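Local coordinates for putative ABC-transporter ATP-binding protein (Alicyclobacillus acidocaldarius, PDB 1Z47) that probably binds and hydrolyses ATP as the nucleotide-binding subunit of a putative sulfate ABC transporter, at residues Leu60-Ile74 with Thr80-Phe93. Residues are numbered along the deposited sequence; the frame is centred on the assembly and turned at random.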
loop_
_atom_site.group_PDB
_atom_site.type_symbol
_atom_site.label_atom_id
_atom_site.label_comp_id
_atom_site.label_asym_id
_atom_site.label_seq_id
_atom_site.Cartn_x
_atom_site.Cartn_y
_atom_site.Cartn_z
ATOM N N LEU B 60 16.669 5.091 -19.053
ATOM C CA LEU B 60 17.145 5.983 -20.125
ATOM C C LEU B 60 17.887 7.168 -19.504
ATOM O O LEU B 60 18.797 7.722 -20.118
ATOM C CB LEU B 60 15.986 6.546 -20.961
ATOM C CG LEU B 60 15.586 6.002 -22.337
ATOM C CD1 LEU B 60 16.828 5.658 -23.150
ATOM C CD2 LEU B 60 14.707 4.800 -22.194
ATOM N N ILE B 61 17.478 7.569 -18.301
ATOM C CA ILE B 61 18.132 8.677 -17.613
ATOM C C ILE B 61 19.484 8.194 -17.064
ATOM O O ILE B 61 20.467 8.951 -17.018
ATOM C CB ILE B 61 17.285 9.198 -16.432
ATOM C CG1 ILE B 61 15.948 9.745 -16.932
ATOM C CG2 ILE B 61 18.048 10.299 -15.693
ATOM C CD1 ILE B 61 15.003 10.178 -15.808
ATOM N N ALA B 62 19.530 6.927 -16.657
ATOM C CA ALA B 62 20.757 6.343 -16.111
ATOM C C ALA B 62 21.795 6.055 -17.193
ATOM O O ALA B 62 22.999 6.117 -16.954
ATOM C CB ALA B 62 20.429 5.055 -15.358
ATOM N N GLY B 63 21.330 5.738 -18.390
ATOM C CA GLY B 63 22.248 5.427 -19.460
ATOM C C GLY B 63 22.299 3.927 -19.596
ATOM O O GLY B 63 23.035 3.399 -20.411
ATOM N N LEU B 64 21.499 3.236 -18.786
ATOM C CA LEU B 64 21.450 1.777 -18.842
ATOM C C LEU B 64 20.775 1.349 -20.138
ATOM O O LEU B 64 20.927 0.218 -20.585
ATOM C CB LEU B 64 20.687 1.226 -17.636
ATOM C CG LEU B 64 21.486 1.334 -16.333
ATOM C CD1 LEU B 64 20.568 1.142 -15.130
ATOM C CD2 LEU B 64 22.617 0.291 -16.354
ATOM N N GLU B 65 20.024 2.275 -20.729
ATOM C CA GLU B 65 19.326 2.046 -21.990
ATOM C C GLU B 65 19.586 3.267 -22.854
ATOM O O GLU B 65 19.823 4.356 -22.336
ATOM C CB GLU B 65 17.819 1.916 -21.761
ATOM C CG GLU B 65 17.404 0.695 -20.963
ATOM C CD GLU B 65 17.523 -0.586 -21.761
ATOM O OE1 GLU B 65 17.280 -1.669 -21.184
ATOM O OE2 GLU B 65 17.853 -0.514 -22.966
ATOM N N ARG B 66 19.532 3.087 -24.168
ATOM C CA ARG B 66 19.755 4.198 -25.081
ATOM C C ARG B 66 18.549 4.355 -26.006
ATOM O O ARG B 66 18.018 3.369 -26.520
ATOM C CB ARG B 66 21.009 3.948 -25.910
ATOM C CG ARG B 66 21.768 5.211 -26.244
ATOM C CD ARG B 66 23.000 5.363 -25.350
ATOM N NE ARG B 66 24.031 4.368 -25.654
ATOM C CZ ARG B 66 25.224 4.327 -25.064
ATOM N NH1 ARG B 66 25.535 5.225 -24.139
ATOM N NH2 ARG B 66 26.104 3.390 -25.396
ATOM N N PRO B 67 18.112 5.605 -26.241
ATOM C CA PRO B 67 16.959 5.879 -27.111
ATOM C C PRO B 67 17.175 5.559 -28.590
ATOM O O PRO B 67 18.261 5.771 -29.126
ATOM C CB PRO B 67 16.689 7.365 -26.869
ATOM C CG PRO B 67 18.061 7.917 -26.586
ATOM C CD PRO B 67 18.677 6.853 -25.695
ATOM N N THR B 68 16.137 5.030 -29.233
ATOM C CA THR B 68 16.185 4.683 -30.654
ATOM C C THR B 68 16.051 5.972 -31.465
ATOM O O THR B 68 16.427 6.025 -32.638
ATOM C CB THR B 68 15.023 3.734 -31.059
ATOM O OG1 THR B 68 15.038 2.563 -30.238
ATOM C CG2 THR B 68 15.167 3.312 -32.514
ATOM N N LYS B 69 15.491 6.995 -30.825
ATOM C CA LYS B 69 15.286 8.318 -31.415
ATOM C C LYS B 69 15.094 9.286 -30.256
ATOM O O LYS B 69 14.686 8.886 -29.163
ATOM C CB LYS B 69 14.033 8.342 -32.303
ATOM C CG LYS B 69 14.138 7.502 -33.562
ATOM C CD LYS B 69 12.782 7.321 -34.233
ATOM C CE LYS B 69 12.842 6.225 -35.292
ATOM N NZ LYS B 69 11.494 5.876 -35.836
ATOM N N GLY B 70 15.379 10.559 -30.488
ATOM C CA GLY B 70 15.232 11.540 -29.431
ATOM C C GLY B 70 16.487 11.610 -28.594
ATOM O O GLY B 70 17.392 10.797 -28.753
ATOM N N ASP B 71 16.557 12.582 -27.697
ATOM C CA ASP B 71 17.743 12.721 -26.866
ATOM C C ASP B 71 17.423 13.002 -25.404
ATOM O O ASP B 71 16.331 13.462 -25.071
ATOM C CB ASP B 71 18.649 13.839 -27.406
ATOM C CG ASP B 71 19.242 13.513 -28.774
ATOM O OD1 ASP B 71 18.636 13.893 -29.800
ATOM O OD2 ASP B 71 20.313 12.861 -28.820
ATOM N N VAL B 72 18.397 12.727 -24.539
ATOM C CA VAL B 72 18.252 12.958 -23.108
ATOM C C VAL B 72 19.278 13.978 -22.635
ATOM O O VAL B 72 20.473 13.840 -22.885
ATOM C CB VAL B 72 18.430 11.653 -22.295
ATOM C CG1 VAL B 72 19.682 10.919 -22.747
ATOM C CG2 VAL B 72 18.504 11.985 -20.801
ATOM N N TRP B 73 18.795 14.996 -21.940
ATOM C CA TRP B 73 19.648 16.051 -21.438
ATOM C C TRP B 73 19.651 16.095 -19.924
ATOM O O TRP B 73 18.633 15.834 -19.283
ATOM C CB TRP B 73 19.160 17.393 -21.972
ATOM C CG TRP B 73 19.376 17.559 -23.423
ATOM C CD1 TRP B 73 18.913 16.758 -24.426
ATOM C CD2 TRP B 73 20.149 18.581 -24.045
ATOM N NE1 TRP B 73 19.355 17.219 -25.644
ATOM C CE2 TRP B 73 20.118 18.339 -25.437
ATOM C CE3 TRP B 73 20.870 19.681 -23.561
ATOM C CZ2 TRP B 73 20.781 19.158 -26.353
ATOM C CZ3 TRP B 73 21.529 20.495 -24.468
ATOM C CH2 TRP B 73 21.479 20.228 -25.851
ATOM N N ILE B 74 20.806 16.442 -19.365
ATOM C CA ILE B 74 20.978 16.557 -17.927
ATOM C C ILE B 74 21.873 17.763 -17.654
ATOM O O ILE B 74 23.024 17.797 -18.085
ATOM C CB ILE B 74 21.631 15.286 -17.319
ATOM C CG1 ILE B 74 20.686 14.085 -17.470
ATOM C CG2 ILE B 74 21.913 15.511 -15.845
ATOM C CD1 ILE B 74 21.246 12.758 -16.954
ATOM N N THR B 80 22.841 11.772 -24.224
ATOM C CA THR B 80 22.255 10.620 -24.897
ATOM C C THR B 80 23.177 9.437 -25.132
ATOM O O THR B 80 22.790 8.292 -24.910
ATOM C CB THR B 80 21.686 10.996 -26.266
ATOM O OG1 THR B 80 20.758 12.076 -26.123
ATOM C CG2 THR B 80 20.985 9.795 -26.882
ATOM N N ASP B 81 24.393 9.710 -25.591
ATOM C CA ASP B 81 25.334 8.641 -25.890
ATOM C C ASP B 81 26.426 8.411 -24.846
ATOM O O ASP B 81 27.428 7.747 -25.117
ATOM C CB ASP B 81 25.951 8.892 -27.269
ATOM C CG ASP B 81 24.907 8.881 -28.382
ATOM O OD1 ASP B 81 25.225 9.314 -29.511
ATOM O OD2 ASP B 81 23.763 8.434 -28.126
ATOM N N LEU B 82 26.230 8.933 -23.643
ATOM C CA LEU B 82 27.223 8.735 -22.598
ATOM C C LEU B 82 26.805 7.590 -21.679
ATOM O O LEU B 82 25.615 7.412 -21.404
ATOM C CB LEU B 82 27.396 10.022 -21.787
ATOM C CG LEU B 82 27.873 11.223 -22.605
ATOM C CD1 LEU B 82 27.853 12.480 -21.753
ATOM C CD2 LEU B 82 29.270 10.936 -23.140
ATOM N N PRO B 83 27.776 6.776 -21.219
ATOM C CA PRO B 83 27.465 5.656 -20.323
ATOM C C PRO B 83 27.073 6.135 -18.917
ATOM O O PRO B 83 27.279 7.295 -18.560
ATOM C CB PRO B 83 28.759 4.840 -20.330
ATOM C CG PRO B 83 29.805 5.884 -20.539
ATOM C CD PRO B 83 29.192 6.734 -21.625
ATOM N N PRO B 84 26.497 5.244 -18.103
ATOM C CA PRO B 84 26.082 5.596 -16.742
ATOM C C PRO B 84 27.200 6.265 -15.948
ATOM O O PRO B 84 26.989 7.284 -15.286
ATOM C CB PRO B 84 25.688 4.247 -16.150
ATOM C CG PRO B 84 25.192 3.494 -17.342
ATOM C CD PRO B 84 26.235 3.822 -18.377
ATOM N N GLN B 85 28.387 5.671 -16.017
ATOM C CA GLN B 85 29.562 6.174 -15.310
ATOM C C GLN B 85 29.876 7.627 -15.688
ATOM O O GLN B 85 30.364 8.404 -14.862
ATOM C CB GLN B 85 30.771 5.301 -15.649
ATOM C CG GLN B 85 31.232 5.475 -17.091
ATOM C CD GLN B 85 32.386 4.570 -17.467
ATOM O OE1 GLN B 85 32.234 3.349 -17.526
ATOM N NE2 GLN B 85 33.547 5.164 -17.724
ATOM N N LYS B 86 29.582 7.978 -16.938
ATOM C CA LYS B 86 29.842 9.310 -17.473
ATOM C C LYS B 86 28.781 10.357 -17.133
ATOM O O LYS B 86 28.934 11.540 -17.469
ATOM C CB LYS B 86 30.004 9.213 -18.995
ATOM C CG LYS B 86 30.359 10.520 -19.699
ATOM C CD LYS B 86 31.663 11.122 -19.178
ATOM C CE LYS B 86 32.145 12.251 -20.088
ATOM N NZ LYS B 86 32.533 11.746 -21.449
ATOM N N ARG B 87 27.708 9.942 -16.471
ATOM C CA ARG B 87 26.660 10.893 -16.124
ATOM C C ARG B 87 26.733 11.267 -14.653
ATOM O O ARG B 87 27.249 10.509 -13.831
ATOM C CB ARG B 87 25.279 10.313 -16.465
ATOM C CG ARG B 87 25.153 9.837 -17.913
ATOM C CD ARG B 87 23.723 9.444 -18.281
ATOM N NE ARG B 87 23.626 8.963 -19.660
ATOM C CZ ARG B 87 22.480 8.726 -20.298
ATOM N NH1 ARG B 87 21.317 8.925 -19.687
ATOM N NH2 ARG B 87 22.498 8.296 -21.554
ATOM N N ASN B 88 26.221 12.445 -14.323
ATOM C CA ASN B 88 26.244 12.931 -12.948
ATOM C C ASN B 88 25.020 12.393 -12.200
ATOM O O ASN B 88 24.233 13.160 -11.638
ATOM C CB ASN B 88 26.229 14.461 -12.961
ATOM C CG ASN B 88 27.143 15.071 -11.912
ATOM O OD1 ASN B 88 26.782 15.182 -10.741
ATOM N ND2 ASN B 88 28.341 15.469 -12.335
ATOM N N VAL B 89 24.877 11.073 -12.178
ATOM C CA VAL B 89 23.723 10.447 -11.534
ATOM C C VAL B 89 24.092 9.297 -10.603
ATOM O O VAL B 89 25.002 8.523 -10.888
ATOM C CB VAL B 89 22.757 9.906 -12.595
ATOM C CG1 VAL B 89 22.368 11.014 -13.563
ATOM C CG2 VAL B 89 23.406 8.757 -13.342
ATOM N N GLY B 90 23.371 9.184 -9.492
ATOM C CA GLY B 90 23.635 8.115 -8.549
ATOM C C GLY B 90 22.481 7.128 -8.546
ATOM O O GLY B 90 21.338 7.534 -8.706
ATOM N N LEU B 91 22.775 5.845 -8.353
ATOM C CA LEU B 91 21.741 4.815 -8.353
ATOM C C LEU B 91 21.417 4.147 -7.013
ATOM O O LEU B 91 22.308 3.711 -6.285
ATOM C CB LEU B 91 22.125 3.725 -9.348
ATOM C CG LEU B 91 22.081 4.019 -10.849
ATOM C CD1 LEU B 91 22.380 5.472 -11.143
ATOM C CD2 LEU B 91 23.073 3.101 -11.539
ATOM N N VAL B 92 20.127 4.069 -6.706
ATOM C CA VAL B 92 19.632 3.396 -5.499
ATOM C C VAL B 92 18.604 2.414 -6.081
ATOM O O VAL B 92 17.393 2.675 -6.104
ATOM C CB VAL B 92 18.928 4.376 -4.524
ATOM C CG1 VAL B 92 18.613 3.664 -3.215
ATOM C CG2 VAL B 92 19.810 5.600 -4.268
ATOM N N PHE B 93 19.113 1.302 -6.596
ATOM C CA PHE B 93 18.281 0.283 -7.239
ATOM C C PHE B 93 18.056 -0.983 -6.420
ATOM O O PHE B 93 18.844 -1.319 -5.535
ATOM C CB PHE B 93 18.913 -0.127 -8.576
ATOM C CG PHE B 93 18.675 0.844 -9.706
ATOM C CD1 PHE B 93 18.520 2.210 -9.465
ATOM C CD2 PHE B 93 18.667 0.389 -11.029
ATOM C CE1 PHE B 93 18.362 3.109 -10.523
ATOM C CE2 PHE B 93 18.509 1.279 -12.098
ATOM C CZ PHE B 93 18.359 2.643 -11.841
HETATM O O HOH W 1 19.942 6.976 -22.567
#
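R87 meets L60, I61 and G63 at the C-terminal end of helix 54-62, where carbonyls left without helical partners suit a guanidinium. With CG anti to its own carbonyl carbon (chi1 -54°), the chain runs extended from CB to NE and so reaches the helix end. R87 CD lies 3.5 Å from I61 O, and NE donates to L82 O. NH1 donates to L60 O (2.8 Å, N-H...O angle 144°) and weakly to I61 O, with apolar V72 CG1 beside it; NH2 shares L82 O with NE and donates to a water bridging L60 O and E65 O. G63 CA lies 3.4 Å above the guanidinium centre; G63, first past the helix, has positive phi, and a CB would clash with R87 NE and crowd A62 O. Cut back to an alanine, R87 would probably leave L60, I61 and L82 O without this donor and a gap beside G63 CA. T80 OG1 accepts from V72 N (2.9 Å) and donates to D71 OD2's anti lone pair, a double role suiting a hydroxyl. Branched, apolar I74 and V89 cross at about a right angle, packing strand 69-74 against the start of strand 89-93. The contact thus joins the antiparallel sheet to edge strand 89-93 of the P-loop-type mixed sheet, the two sheets of ABC ATPase domains.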